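PDB 1IZ0: quinone oxidoreductase from Thermus thermophilus, which probably catalyses the NADPH-dependent reduction of quinones. Local coordinates for residues 4-9 / 53-58. Numbering follows the deposited sequence.
Sequences WVLKRL and LHPPFI
Leu6 and Phe57 meet backbone to backbone as a hydrogen-bonded antiparallel pair, a single beta bridge that joins the N-terminal strand 2-6 to the loop between helix 39-46 and strand 62-67. Leu6 N donates to Phe57 O over 2.9 Å in a nearly straight bond (171° at the hydrogen), whereas the return bond from Phe57 N to Leu6 O is longer, at 3.3 Å, and more bent. Two CA-H...O contacts extend the pairing: Ile58 CA approaches Trp4 O at 3.3 Å, and Pro56 CA approaches Leu6 O, which thus meets an N-H and a C-H donor from neighbouring residues.

Proline has no N-H to give, and the cis peptide before Pro56 turns the chain just ahead of the bridge. What the two prolines offer instead is carbon. Pro56 lies alongside Val5, both side chains pointing the same way, with Val5 CG1, anti to its backbone N (chi1 -178°), 3.9 Å from Pro56 CB. The other branch puts Val5 CG2 4.1 Å from Ile58 CG1, the two side chains crossing obliquely, while Ile58 CG2 sits against Trp4 O. Pro55 CB rests near the carbonyl oxygens of Lys7 and Leu6. The side chains of the bridged pair also meet, Leu6 CD1 coming obliquely to Phe57 CZ at 4.3 Å, while Leu53 CB covers one face of that ring toward its rim.

On the strand's other side, Val5 shares backbone hydrogen bonding with Glu14 of strand 13-17, and Lys7 NZ forms a salt bridge with the Glu14 carboxylate. The contact therefore joins the hairpin of strands 2-6 and 13-17 to the loop that leads into strand 62-67, away from the NADPH-binding residues: two backbone bonds set the register, and apolar carbons of Val5, Leu6, Pro56, Phe57 and Ile58 flank them, without any side-chain polar bond between the two segments.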
ATOM      1  N   TRP A   4      21.498  -3.232  -4.260  1.00 21.54           N
ATOM      2  CA  TRP A   4      21.297  -2.055  -5.087  1.00 21.26           C
ATOM      3  C   TRP A   4      21.431  -0.829  -4.201  1.00 21.91           C
ATOM      4  O   TRP A   4      20.819  -0.743  -3.132  1.00 19.55           O
ATOM      5  CB  TRP A   4      19.919  -2.074  -5.754  1.00 20.79           C
ATOM      6  CG  TRP A   4      19.818  -3.065  -6.875  1.00 22.82           C
ATOM      7  CD1 TRP A   4      19.254  -4.309  -6.829  1.00 22.96           C
ATOM      8  CD2 TRP A   4      20.297  -2.893  -8.215  1.00 24.52           C
ATOM      9  NE1 TRP A   4      19.348  -4.921  -8.059  1.00 22.55           N
ATOM     10  CE2 TRP A   4      19.984  -4.074  -8.928  1.00 23.64           C
ATOM     11  CE3 TRP A   4      20.962  -1.854  -8.883  1.00 24.14           C
ATOM     12  CZ2 TRP A   4      20.310  -4.246 -10.280  1.00 24.27           C
ATOM     13  CZ3 TRP A   4      21.288  -2.026 -10.232  1.00 25.30           C
ATOM     14  CH2 TRP A   4      20.959  -3.216 -10.913  1.00 24.12           C
ATOM     15  N   VAL A   5      22.249   0.115  -4.643  1.00 22.93           N
ATOM     16  CA  VAL A   5      22.467   1.329  -3.879  1.00 24.15           C
ATOM     17  C   VAL A   5      22.207   2.556  -4.728  1.00 23.89           C
ATOM     18  O   VAL A   5      22.573   2.602  -5.903  1.00 24.41           O
ATOM     19  CB  VAL A   5      23.911   1.390  -3.342  1.00 24.47           C
ATOM     20  CG1 VAL A   5      24.101   2.644  -2.495  1.00 27.02           C
ATOM     21  CG2 VAL A   5      24.202   0.149  -2.513  1.00 24.43           C
ATOM     22  N   LEU A   6      21.561   3.542  -4.122  1.00 24.75           N
ATOM     23  CA  LEU A   6      21.252   4.799  -4.790  1.00 25.30           C
ATOM     24  C   LEU A   6      22.221   5.812  -4.182  1.00 25.61           C
ATOM     25  O   LEU A   6      22.107   6.162  -3.008  1.00 25.27           O
ATOM     26  CB  LEU A   6      19.793   5.180  -4.505  1.00 26.30           C
ATOM     27  CG  LEU A   6      19.055   6.318  -5.235  1.00 27.50           C
ATOM     28  CD1 LEU A   6      19.261   7.613  -4.505  1.00 26.88           C
ATOM     29  CD2 LEU A   6      19.503   6.408  -6.681  1.00 27.80           C
ATOM     30  N   LYS A   7      23.194   6.260  -4.970  1.00 25.52           N
ATOM     31  CA  LYS A   7      24.185   7.215  -4.483  1.00 25.72           C
ATOM     32  C   LYS A   7      23.782   8.677  -4.632  1.00 24.34           C
ATOM     33  O   LYS A   7      24.340   9.551  -3.968  1.00 24.45           O
ATOM     34  CB  LYS A   7      25.529   6.957  -5.170  1.00 27.43           C
ATOM     35  CG  LYS A   7      26.141   5.623  -4.756  1.00 30.95           C
ATOM     36  CD  LYS A   7      27.449   5.327  -5.467  1.00 33.24           C
ATOM     37  CE  LYS A   7      28.029   4.003  -4.983  1.00 34.20           C
ATOM     38  NZ  LYS A   7      29.272   3.639  -5.722  1.00 38.36           N
ATOM     39  N   ARG A   8      22.811   8.950  -5.495  1.00 23.46           N
ATOM     40  CA  ARG A   8      22.357  10.322  -5.689  1.00 23.49           C
ATOM     41  C   ARG A   8      20.858  10.372  -5.962  1.00 23.14           C
ATOM     42  O   ARG A   8      20.330   9.576  -6.743  1.00 21.49           O
ATOM     43  CB  ARG A   8      23.093  10.985  -6.866  1.00 24.64           C
ATOM     44  CG  ARG A   8      24.616  11.073  -6.737  1.00 25.81           C
ATOM     45  CD  ARG A   8      25.212  11.873  -7.896  1.00 24.72           C
ATOM     46  NE  ARG A   8      24.801  11.319  -9.184  1.00 28.70           N
ATOM     47  CZ  ARG A   8      25.299  10.204  -9.711  1.00 28.84           C
ATOM     48  NH1 ARG A   8      26.240   9.525  -9.064  1.00 28.08           N
ATOM     49  NH2 ARG A   8      24.838   9.755 -10.871  1.00 28.31           N
ATOM     50  N   LEU A   9      20.175  11.307  -5.312  1.00 22.13           N
ATOM     51  CA  LEU A   9      18.748  11.472  -5.525  1.00 22.46           C
ATOM     52  C   LEU A   9      18.561  11.797  -7.003  1.00 20.81           C
ATOM     53  O   LEU A   9      19.317  12.586  -7.574  1.00 20.39           O
ATOM     54  CB  LEU A   9      18.221  12.620  -4.657  1.00 24.83           C
ATOM     55  CG  LEU A   9      17.546  12.276  -3.320  1.00 26.77           C
ATOM     56  CD1 LEU A   9      18.103  11.009  -2.729  1.00 25.85           C
ATOM     57  CD2 LEU A   9      17.711  13.446  -2.364  1.00 25.00           C
ATOM     58  N   LEU A  53      15.457  10.203   3.249  1.00 34.11           N
ATOM     59  CA  LEU A  53      16.626   9.367   3.481  1.00 33.78           C
ATOM     60  C   LEU A  53      17.810  10.018   2.767  1.00 32.72           C
ATOM     61  O   LEU A  53      17.691  10.445   1.616  1.00 31.91           O
ATOM     62  CB  LEU A  53      16.385   7.957   2.928  1.00 33.83           C
ATOM     63  CG  LEU A  53      16.610   6.801   3.905  1.00 35.58           C
ATOM     64  CD1 LEU A  53      18.060   6.787   4.366  1.00 37.26           C
ATOM     65  CD2 LEU A  53      15.680   6.960   5.104  1.00 35.99           C
ATOM     66  N   HIS A  54      18.944  10.106   3.454  1.00 31.61           N
ATOM     67  CA  HIS A  54      20.147  10.701   2.880  1.00 31.46           C
ATOM     68  C   HIS A  54      20.995   9.648   2.187  1.00 29.17           C
ATOM     69  O   HIS A  54      21.391   8.666   2.800  1.00 29.84           O
ATOM     70  CB  HIS A  54      20.987  11.366   3.974  1.00 33.10           C
ATOM     71  CG  HIS A  54      20.342  12.568   4.587  1.00 37.21           C
ATOM     72  ND1 HIS A  54      20.743  13.090   5.799  1.00 39.03           N
ATOM     73  CD2 HIS A  54      19.328  13.356   4.156  1.00 37.71           C
ATOM     74  CE1 HIS A  54      20.001  14.145   6.088  1.00 38.94           C
ATOM     75  NE2 HIS A  54      19.135  14.327   5.107  1.00 39.19           N
ATOM     76  N   PRO A  55      21.276   9.834   0.891  1.00 28.07           N
ATOM     77  CA  PRO A  55      22.098   8.859   0.171  1.00 26.47           C
ATOM     78  C   PRO A  55      23.500   8.820   0.773  1.00 26.05           C
ATOM     79  O   PRO A  55      23.927   9.769   1.423  1.00 25.05           O
ATOM     80  CB  PRO A  55      22.106   9.406  -1.252  1.00 26.52           C
ATOM     81  CG  PRO A  55      20.771  10.057  -1.361  1.00 24.71           C
ATOM     82  CD  PRO A  55      20.661  10.790  -0.047  1.00 26.43           C
ATOM     83  N   PRO A  56      24.231   7.717   0.565  1.00 26.15           N
ATOM     84  CA  PRO A  56      23.758   6.560  -0.200  1.00 25.43           C
ATOM     85  C   PRO A  56      22.887   5.637   0.647  1.00 25.66           C
ATOM     86  O   PRO A  56      23.016   5.598   1.871  1.00 25.38           O
ATOM     87  CB  PRO A  56      25.056   5.890  -0.641  1.00 25.43           C
ATOM     88  CG  PRO A  56      25.970   6.161   0.506  1.00 27.08           C
ATOM     89  CD  PRO A  56      25.673   7.610   0.851  1.00 25.57           C
ATOM     90  N   PHE A  57      21.981   4.915  -0.006  1.00 24.68           N
ATOM     91  CA  PHE A  57      21.122   3.978   0.704  1.00 24.34           C
ATOM     92  C   PHE A  57      20.550   2.921  -0.224  1.00 23.13           C
ATOM     93  O   PHE A  57      20.438   3.124  -1.432  1.00 24.36           O
ATOM     94  CB  PHE A  57      19.982   4.707   1.445  1.00 22.73           C
ATOM     95  CG  PHE A  57      18.960   5.354   0.543  1.00 22.64           C
ATOM     96  CD1 PHE A  57      18.948   6.734   0.362  1.00 23.65           C
ATOM     97  CD2 PHE A  57      17.976   4.587  -0.084  1.00 23.33           C
ATOM     98  CE1 PHE A  57      17.971   7.343  -0.425  1.00 22.49           C
ATOM     99  CE2 PHE A  57      16.995   5.180  -0.871  1.00 21.72           C
ATOM    100  CZ  PHE A  57      16.992   6.565  -1.042  1.00 23.90           C
ATOM    101  N   ILE A  58      20.200   1.785   0.358  1.00 23.90           N
ATOM    102  CA  ILE A  58      19.636   0.667  -0.380  1.00 22.74           C
ATOM    103  C   ILE A  58      18.120   0.819  -0.401  1.00 23.16           C
ATOM    104  O   ILE A  58      17.479   0.758   0.645  1.00 23.71           O
ATOM    105  CB  ILE A  58      19.993  -0.660   0.313  1.00 21.42           C
ATOM    106  CG1 ILE A  58      21.515  -0.806   0.382  1.00 21.63           C
ATOM    107  CG2 ILE A  58      19.346  -1.834  -0.416  1.00 19.71           C
ATOM    108  CD1 ILE A  58      21.976  -1.939   1.281  1.00 22.61           C
TER